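Local atomic coordinates of aminoglycoside Nucleotidyltransferase (2")-Ia (Pseudomonas aeruginosa, PDB entry 5CFT), a protein that adenylates the 2''-hydroxyl of gentamicin, kanamycin, tobramycin and related aminoglycosides, thereby making bacteria resistant to these antibiotics. Residues H50-L55 with D90-C95. Numbering follows the deposited sequence.
Sequences HDDIDL and DELLDC. With MN (manganese (II) ion), chain C; MN (manganese (II) ion), chain B; APC (diphosphomethylphosphonic acid adenosyl ester), chain D; 51G (gentamicin C1), chain E.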
# COMPACT_ATOMS: atom_id res chain seq x y z
N HIS A 50 -4.03 12.75 1.23
CA HIS A 50 -3.81 11.59 0.40
C HIS A 50 -4.90 11.50 -0.66
O HIS A 50 -6.08 11.57 -0.34
CB HIS A 50 -3.81 10.35 1.26
CG HIS A 50 -2.67 10.32 2.23
ND1 HIS A 50 -1.38 10.17 1.79
CD2 HIS A 50 -2.60 10.56 3.57
CE1 HIS A 50 -0.56 10.25 2.82
NE2 HIS A 50 -1.27 10.48 3.90
N ASP A 51 -4.49 11.26 -1.89
CA ASP A 51 -5.45 11.25 -3.00
C ASP A 51 -6.27 9.99 -3.08
O ASP A 51 -7.40 10.01 -3.58
CB ASP A 51 -4.73 11.50 -4.31
CG ASP A 51 -4.33 12.97 -4.48
OD1 ASP A 51 -4.73 13.83 -3.67
OD2 ASP A 51 -3.64 13.27 -5.48
N ASP A 52 -5.74 8.89 -2.57
CA ASP A 52 -6.45 7.61 -2.54
C ASP A 52 -6.00 6.75 -1.38
O ASP A 52 -5.18 7.18 -0.56
CB ASP A 52 -6.30 6.84 -3.89
CG ASP A 52 -4.93 6.42 -4.19
OD1 ASP A 52 -4.11 6.35 -3.28
OD2 ASP A 52 -4.66 6.08 -5.40
N ILE A 53 -6.57 5.55 -1.27
CA ILE A 53 -6.18 4.55 -0.31
C ILE A 53 -5.68 3.36 -1.10
O ILE A 53 -6.45 2.79 -1.89
CB ILE A 53 -7.35 4.16 0.54
CG1 ILE A 53 -7.88 5.34 1.40
CG2 ILE A 53 -6.98 3.06 1.51
CD1 ILE A 53 -9.31 5.13 1.94
N ASP A 54 -4.41 3.02 -0.98
CA ASP A 54 -3.80 1.87 -1.61
C ASP A 54 -3.91 0.67 -0.69
O ASP A 54 -3.54 0.75 0.48
CB ASP A 54 -2.34 2.18 -1.94
CG ASP A 54 -2.18 3.38 -2.83
OD1 ASP A 54 -2.52 3.29 -4.05
OD2 ASP A 54 -1.73 4.46 -2.36
N LEU A 55 -4.39 -0.44 -1.22
CA LEU A 55 -4.62 -1.66 -0.46
C LEU A 55 -4.00 -2.84 -1.19
O LEU A 55 -4.13 -2.97 -2.43
CB LEU A 55 -6.11 -1.93 -0.30
CG LEU A 55 -6.90 -0.94 0.53
CD1 LEU A 55 -8.38 -1.34 0.48
CD2 LEU A 55 -6.38 -0.89 1.94
N ASP A 90 -16.95 9.24 -2.69
CA ASP A 90 -15.95 10.01 -3.42
C ASP A 90 -14.52 9.55 -3.19
O ASP A 90 -13.58 10.21 -3.64
CB ASP A 90 -16.07 11.49 -3.01
CG ASP A 90 -17.40 12.09 -3.41
OD1 ASP A 90 -17.85 11.83 -4.55
OD2 ASP A 90 -18.02 12.81 -2.59
N GLU A 91 -14.35 8.45 -2.48
CA GLU A 91 -13.01 7.97 -2.16
C GLU A 91 -12.59 6.82 -3.03
O GLU A 91 -13.34 5.90 -3.25
CB GLU A 91 -12.92 7.55 -0.71
CG GLU A 91 -13.22 8.70 0.26
CD GLU A 91 -12.19 9.79 0.27
OE1 GLU A 91 -11.05 9.59 -0.17
OE2 GLU A 91 -12.52 10.89 0.78
N LEU A 92 -11.34 6.87 -3.49
CA LEU A 92 -10.79 5.86 -4.34
C LEU A 92 -9.93 4.85 -3.61
O LEU A 92 -9.09 5.24 -2.81
CB LEU A 92 -9.93 6.51 -5.40
CG LEU A 92 -9.57 5.68 -6.58
CD1 LEU A 92 -10.86 5.51 -7.36
CD2 LEU A 92 -8.53 6.50 -7.35
N LEU A 93 -10.15 3.55 -3.88
CA LEU A 93 -9.35 2.48 -3.36
C LEU A 93 -8.58 1.87 -4.51
O LEU A 93 -9.21 1.41 -5.47
CB LEU A 93 -10.18 1.39 -2.71
CG LEU A 93 -11.09 1.76 -1.60
CD1 LEU A 93 -11.77 0.44 -1.10
CD2 LEU A 93 -10.47 2.52 -0.49
N ASP A 94 -7.27 1.81 -4.40
CA ASP A 94 -6.40 1.30 -5.46
C ASP A 94 -5.85 -0.02 -4.98
O ASP A 94 -5.02 -0.04 -4.05
CB ASP A 94 -5.31 2.34 -5.71
CG ASP A 94 -4.33 1.96 -6.74
OD1 ASP A 94 -4.42 0.90 -7.36
OD2 ASP A 94 -3.45 2.81 -7.01
N CYS A 95 -6.37 -1.10 -5.51
CA CYS A 95 -6.22 -2.45 -4.89
C CYS A 95 -5.38 -3.39 -5.72
O CYS A 95 -5.64 -3.60 -6.92
CB CYS A 95 -7.63 -3.08 -4.68
SG CYS A 95 -8.72 -2.06 -3.70
MN MN C . -2.84 4.69 -5.80
MN MN B . -2.03 6.44 -2.95
PG APC D . -1.35 9.58 -2.10
O1G APC D . -1.63 11.10 -2.36
O2G APC D . -2.18 8.72 -3.02
O3G APC D . -1.36 9.20 -0.72
PB APC D . 0.80 8.06 -3.10
O1B APC D . 2.32 8.04 -2.79
O2B APC D . 0.05 6.89 -2.50
O3B APC D . 0.20 9.36 -2.51
PA APC D . -0.19 6.94 -5.77
O1A APC D . -0.58 7.31 -7.18
O2A APC D . -1.34 6.29 -5.00
C3A APC D . 0.49 8.28 -4.84
O5' APC D . 0.89 5.81 -6.00
C5' APC D . 1.12 4.68 -5.13
C4' APC D . 2.57 4.34 -5.36
O4' APC D . 2.76 3.99 -6.75
C3' APC D . 3.46 5.52 -5.10
O3' APC D . 3.81 5.45 -3.72
C2' APC D . 4.60 5.33 -6.09
O2' APC D . 5.48 4.41 -5.44
C1' APC D . 3.90 4.66 -7.28
N9 APC D . 3.51 5.53 -8.42
C8 APC D . 2.88 6.75 -8.40
N7 APC D . 2.51 7.18 -9.59
C5 APC D . 2.96 6.19 -10.44
C6 APC D . 2.98 6.09 -11.86
N6 APC D . 2.44 7.00 -12.68
N1 APC D . 3.59 5.02 -12.41
C2 APC D . 4.13 4.11 -11.60
N3 APC D . 4.17 4.09 -10.27
C4 APC D . 3.57 5.16 -9.74
O6 51G E . -1.69 4.94 -7.81
C14 51G E . -1.18 4.78 -9.14
C15 51G E . -2.28 4.29 -10.08
N 51G E . -3.41 5.22 -10.12
C19 51G E . -4.70 4.56 -9.95
C16 51G E . -1.71 4.16 -11.49
C18 51G E . -2.73 3.56 -12.45
O5 51G E . -1.42 5.50 -11.91
C17 51G E . -0.46 3.29 -11.45
O4 51G E . 0.49 3.71 -10.47
C13 51G E . -0.01 3.81 -9.14
O3 51G E . -0.43 2.53 -8.77
C11 51G E . 0.53 1.61 -8.17
C10 51G E . -0.25 0.65 -7.27
N1 51G E . -1.04 1.33 -6.22
C9 51G E . 0.71 -0.37 -6.66
C8 51G E . 1.45 -1.16 -7.74
N2 51G E . 2.36 -2.14 -7.11
C12 51G E . 1.24 0.83 -9.27
O2 51G E . 2.08 1.70 -10.05
C7 51G E . 2.16 -0.24 -8.69
O1 51G E . 2.61 -1.05 -9.80
C6 51G E . 3.97 -1.43 -9.84
C5 51G E . 4.57 -1.06 -11.20
N3 51G E . 4.35 0.35 -11.51
C4 51G E . 3.89 -1.92 -12.25
C3 51G E . 4.12 -3.37 -11.89
O 51G E . 4.15 -2.79 -9.53
C2 51G E . 3.58 -3.70 -10.51
C1 51G E . 3.88 -5.09 -10.03
C 51G E . 5.37 -5.37 -10.10
N4 51G E . 3.39 -5.31 -8.67
C20 51G E . 3.39 -6.71 -8.29
O HOH W 1 -9.85 9.34 -2.92
O HOH W 2 -2.48 6.85 -0.75
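The aspartate triad of the nucleotidyltransferase active site, D52, D54 and D94, is carried by the neighbouring segments 50-55 and 90-95, whose strands 53-55 and 91-95 run parallel, and holds two manganese ions. D52 and D54 each bridge the pair, OD1 of D52 and OD2 of D54 both lying 2.1 Å from one manganese. Their other oxygens take the second ion, where D94 OD2 completes the protein ligands at 2.3 Å. D54 and D94 run side by side with carboxylate planes 59° apart; OD1 of D54 and OD2 of D94 come within 3.1 Å, a proximity the shared cation should make tolerable. The second ion also joins O2A of the nucleotide analogue to O6 of gentamicin, 2.3 Å from each, consistent with a metal that brings hydroxyl and alpha-phosphate together. With CG anti to the backbone nitrogen (chi1 179°), the D94 carboxylate reaches this metal; its OD1 is hydrogen-bonded to Y82 OH. H50 ND1 and D51 N donate hydrogen bonds to gamma-phosphate O3G and O1G. Backbone hydrogen bonds run from I53 N to L92 O, D94 N to I53 O and L55 N to D94 O. Away from the metals, I53 CB meets L93 CD2 at 3.7 Å, and helices 11-26 and 62-71 pack there, while strands 32-34 and 84-88 flank the pair.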